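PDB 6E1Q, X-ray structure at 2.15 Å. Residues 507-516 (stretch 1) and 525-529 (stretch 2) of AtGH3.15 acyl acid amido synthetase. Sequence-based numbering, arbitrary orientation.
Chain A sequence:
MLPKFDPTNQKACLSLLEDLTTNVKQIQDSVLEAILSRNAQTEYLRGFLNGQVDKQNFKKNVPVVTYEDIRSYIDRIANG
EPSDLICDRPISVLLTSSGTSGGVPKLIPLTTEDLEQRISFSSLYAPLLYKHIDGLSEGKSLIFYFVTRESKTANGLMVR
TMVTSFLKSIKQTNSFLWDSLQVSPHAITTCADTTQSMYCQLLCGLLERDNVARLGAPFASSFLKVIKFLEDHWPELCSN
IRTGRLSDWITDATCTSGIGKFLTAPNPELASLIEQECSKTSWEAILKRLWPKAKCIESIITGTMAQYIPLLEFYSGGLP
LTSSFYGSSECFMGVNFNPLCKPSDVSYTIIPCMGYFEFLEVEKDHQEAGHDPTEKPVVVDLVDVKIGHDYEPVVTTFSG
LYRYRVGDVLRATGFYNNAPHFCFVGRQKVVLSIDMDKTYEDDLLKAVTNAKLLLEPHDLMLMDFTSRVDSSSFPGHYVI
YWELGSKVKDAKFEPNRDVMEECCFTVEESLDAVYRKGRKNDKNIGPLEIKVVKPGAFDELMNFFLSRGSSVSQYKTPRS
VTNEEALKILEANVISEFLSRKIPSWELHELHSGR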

# COMPACT_ATOMS: atom_id res chain seq x y z
N VAL A 507 8.64 1.35 -24.16
CA VAL A 507 8.87 0.40 -23.08
C VAL A 507 10.22 -0.27 -23.26
O VAL A 507 11.03 -0.34 -22.32
N GLU A 508 10.47 -0.81 -24.46
CA GLU A 508 11.71 -1.56 -24.68
C GLU A 508 12.93 -0.69 -24.46
O GLU A 508 13.90 -1.13 -23.84
N GLU A 509 12.89 0.54 -24.97
CA GLU A 509 14.04 1.43 -24.85
C GLU A 509 14.30 1.79 -23.40
O GLU A 509 15.42 2.19 -23.06
N SER A 510 13.29 1.62 -22.53
CA SER A 510 13.40 1.92 -21.11
C SER A 510 13.83 0.72 -20.27
O SER A 510 14.06 0.90 -19.07
N LEU A 511 13.91 -0.48 -20.84
CA LEU A 511 14.30 -1.64 -20.05
C LEU A 511 15.83 -1.66 -19.93
O LEU A 511 16.52 -0.76 -20.42
N ASP A 512 16.38 -2.67 -19.27
CA ASP A 512 17.79 -2.62 -18.93
C ASP A 512 18.66 -3.18 -20.05
O ASP A 512 18.17 -3.67 -21.08
N ALA A 513 19.97 -3.11 -19.85
CA ALA A 513 20.92 -3.49 -20.88
C ALA A 513 20.85 -4.97 -21.23
O ALA A 513 21.10 -5.34 -22.39
N VAL A 514 20.52 -5.83 -20.27
CA VAL A 514 20.46 -7.26 -20.57
C VAL A 514 19.30 -7.54 -21.51
O VAL A 514 19.45 -8.27 -22.50
N TYR A 515 18.14 -6.95 -21.24
CA TYR A 515 17.03 -7.01 -22.19
C TYR A 515 17.45 -6.45 -23.55
O TYR A 515 17.24 -7.07 -24.59
N ARG A 516 18.04 -5.25 -23.54
CA ARG A 516 18.26 -4.56 -24.81
C ARG A 516 19.35 -5.24 -25.62
O ARG A 516 19.23 -5.38 -26.84
N ILE A 525 15.72 -12.46 -27.63
CA ILE A 525 14.50 -11.80 -27.18
C ILE A 525 13.80 -11.19 -28.39
O ILE A 525 14.42 -10.45 -29.16
N GLY A 526 12.52 -11.52 -28.56
CA GLY A 526 11.75 -11.01 -29.67
C GLY A 526 11.12 -9.66 -29.35
O GLY A 526 11.33 -9.07 -28.29
N PRO A 527 10.31 -9.15 -30.29
CA PRO A 527 9.79 -7.78 -30.15
C PRO A 527 8.70 -7.70 -29.09
O PRO A 527 7.77 -8.50 -29.07
N LEU A 528 8.82 -6.70 -28.21
CA LEU A 528 7.82 -6.53 -27.17
C LEU A 528 6.45 -6.28 -27.78
O LEU A 528 6.31 -5.65 -28.83
N GLU A 529 5.43 -6.80 -27.10
CA GLU A 529 4.06 -6.76 -27.57
C GLU A 529 3.18 -6.11 -26.52
O GLU A 529 3.26 -6.46 -25.34

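The first stretch carries parts of two helices, the first entering from earlier in the chain and the second running on past the stretch, joined by a turn that includes L511 and D512; the second is a segment without regular helix or strand that runs past them. Their contact is small, burying about 319 Å² in all, and it rests chiefly on four side chains: E508 and Y515 from the first stretch, I525 and L528 from the second.

L528 makes the largest contribution. Its CA-to-CB bond points toward the first stretch, and with chi1 in the t well its branched end extends to the hollow lined by V507, E508 and L511. Chi2, at 138°, lies between wells. The CD1 methyl sits 3.8 Å from V507 CG1 and, more loosely, 4.4 Å from L511 CD1. V507 (t) and L511 (m, t) both point toward the second stretch, so the leucine meets methyl groups from successive turns of the chain. A branched aliphatic end suits such a site because it can touch several neighbors without needing a polar partner. Nearer the backbone, L528 CB packs 3.4 Å from E508 CG, so even the charged residue offers its methylene part to the apolar surface.

The second bump is I525, whose CA-to-CB bond also points toward the first stretch. With chi1 m and chi2 t, its CG2 methyl lies 3.6 Å from Y515 CE2, approaching the ring obliquely. Both branches lie by the tyrosine ring: CG2 is closest, and I525 CD1 is 4.2 Å from Y515 CD2 as well as 4.3 Å from V514 O.

The CA-to-CB bond of Y515 points sideways to the second stretch, but the end of the side chain, in the t rotamer, comes nearer. The long, flat side chain spans the gap: I525 lies against its CE2 side, and its hydroxyl OH reaches 3.6 Å from L528 CB. There the OH donates a very short hydrogen bond, 2.4 Å, to E508 OE2, tying the second helical segment back to the first. The same carboxylate oxygen, E508 OE2, accepts a weak hydrogen bond of 3.1 Å from L528 N. The glutamate (m, t) is long enough to bring a buried acceptor to a polar spot beside the apolar packing, where it serves both the tyrosine hydroxyl and the backbone amide.

A water completes this polar center. It donates to Y515 OH at 2.6 Å and to G526 O at 3.0 Å, bridging two atoms, Y515 OH and G526 O, that are themselves 4.0 Å apart. G526 has no side chain; a CB in ideal position would point away from the first stretch and come within 2.8 Å of P527 CD. The CA-to-CB bond of P527 points away as well.

The turn is held from within its own stretch. D512 (p) caps the following helix, its OD1 accepting from Y515 N at 2.9 Å, which helps fix the start of the segment that bears the tyrosine. The CA-to-CB bond of R516 points away from the second stretch, and its NE donates to L511 O at 2.8 Å.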

# COMPACT_ATOMS: atom_id res chain seq x y z
CB VAL A 507 7.75 -0.66 -23.02
CG1 VAL A 507 7.99 -1.59 -21.83
CG2 VAL A 507 6.40 -0.02 -22.91
CB GLU A 508 11.74 -2.12 -26.10
CG GLU A 508 10.75 -3.20 -26.37
CD GLU A 508 11.16 -4.04 -27.55
OE1 GLU A 508 11.22 -3.49 -28.67
OE2 GLU A 508 11.44 -5.24 -27.36
CB GLU A 509 13.78 2.69 -25.70
CG GLU A 509 14.84 3.78 -25.64
CD GLU A 509 16.08 3.49 -26.48
OE1 GLU A 509 16.12 2.43 -27.15
OE2 GLU A 509 17.01 4.32 -26.48
CB SER A 510 12.06 2.42 -20.58
OG SER A 510 11.76 3.71 -21.04
CB LEU A 511 13.72 -2.91 -20.65
CG LEU A 511 12.19 -2.95 -20.77
CD1 LEU A 511 11.72 -4.17 -21.53
CD2 LEU A 511 11.50 -2.89 -19.42
CB ASP A 512 18.06 -3.31 -17.59
CG ASP A 512 17.96 -4.84 -17.64
OD1 ASP A 512 17.91 -5.46 -18.73
OD2 ASP A 512 17.95 -5.44 -16.55
CB ALA A 513 22.34 -3.13 -20.45
CB VAL A 514 20.37 -8.09 -19.27
CG1 VAL A 514 20.22 -9.57 -19.60
CG2 VAL A 514 21.61 -7.88 -18.42
CB TYR A 515 15.81 -6.26 -21.65
CG TYR A 515 14.63 -6.30 -22.61
CD1 TYR A 515 14.49 -5.35 -23.63
CD2 TYR A 515 13.67 -7.30 -22.52
CE1 TYR A 515 13.43 -5.40 -24.52
CE2 TYR A 515 12.60 -7.36 -23.40
CZ TYR A 515 12.49 -6.40 -24.39
OH TYR A 515 11.44 -6.46 -25.28
CB ARG A 516 18.57 -3.09 -24.55
CG ARG A 516 17.33 -2.31 -24.12
CD ARG A 516 17.60 -0.83 -23.91
NE ARG A 516 18.27 -0.57 -22.64
CZ ARG A 516 19.58 -0.38 -22.51
NH1 ARG A 516 20.37 -0.41 -23.57
NH2 ARG A 516 20.09 -0.16 -21.31
CB ILE A 525 14.79 -10.74 -26.10
CG1 ILE A 525 15.33 -11.40 -24.83
CG2 ILE A 525 13.52 -9.98 -25.74
CD1 ILE A 525 16.05 -10.45 -23.89
CB PRO A 527 9.24 -7.47 -31.54
CG PRO A 527 9.78 -8.57 -32.45
CD PRO A 527 9.93 -9.76 -31.57
CB LEU A 528 8.18 -5.37 -26.25
CG LEU A 528 7.24 -5.11 -25.06
CD1 LEU A 528 8.04 -4.79 -23.81
CD2 LEU A 528 6.27 -3.97 -25.38
CB GLU A 529 3.55 -8.18 -27.86
CG GLU A 529 2.10 -8.26 -28.26
CD GLU A 529 1.73 -9.66 -28.77
OE1 GLU A 529 2.54 -10.60 -28.59
OE2 GLU A 529 0.64 -9.81 -29.35
O HOH W 1 9.92 -8.57 -25.64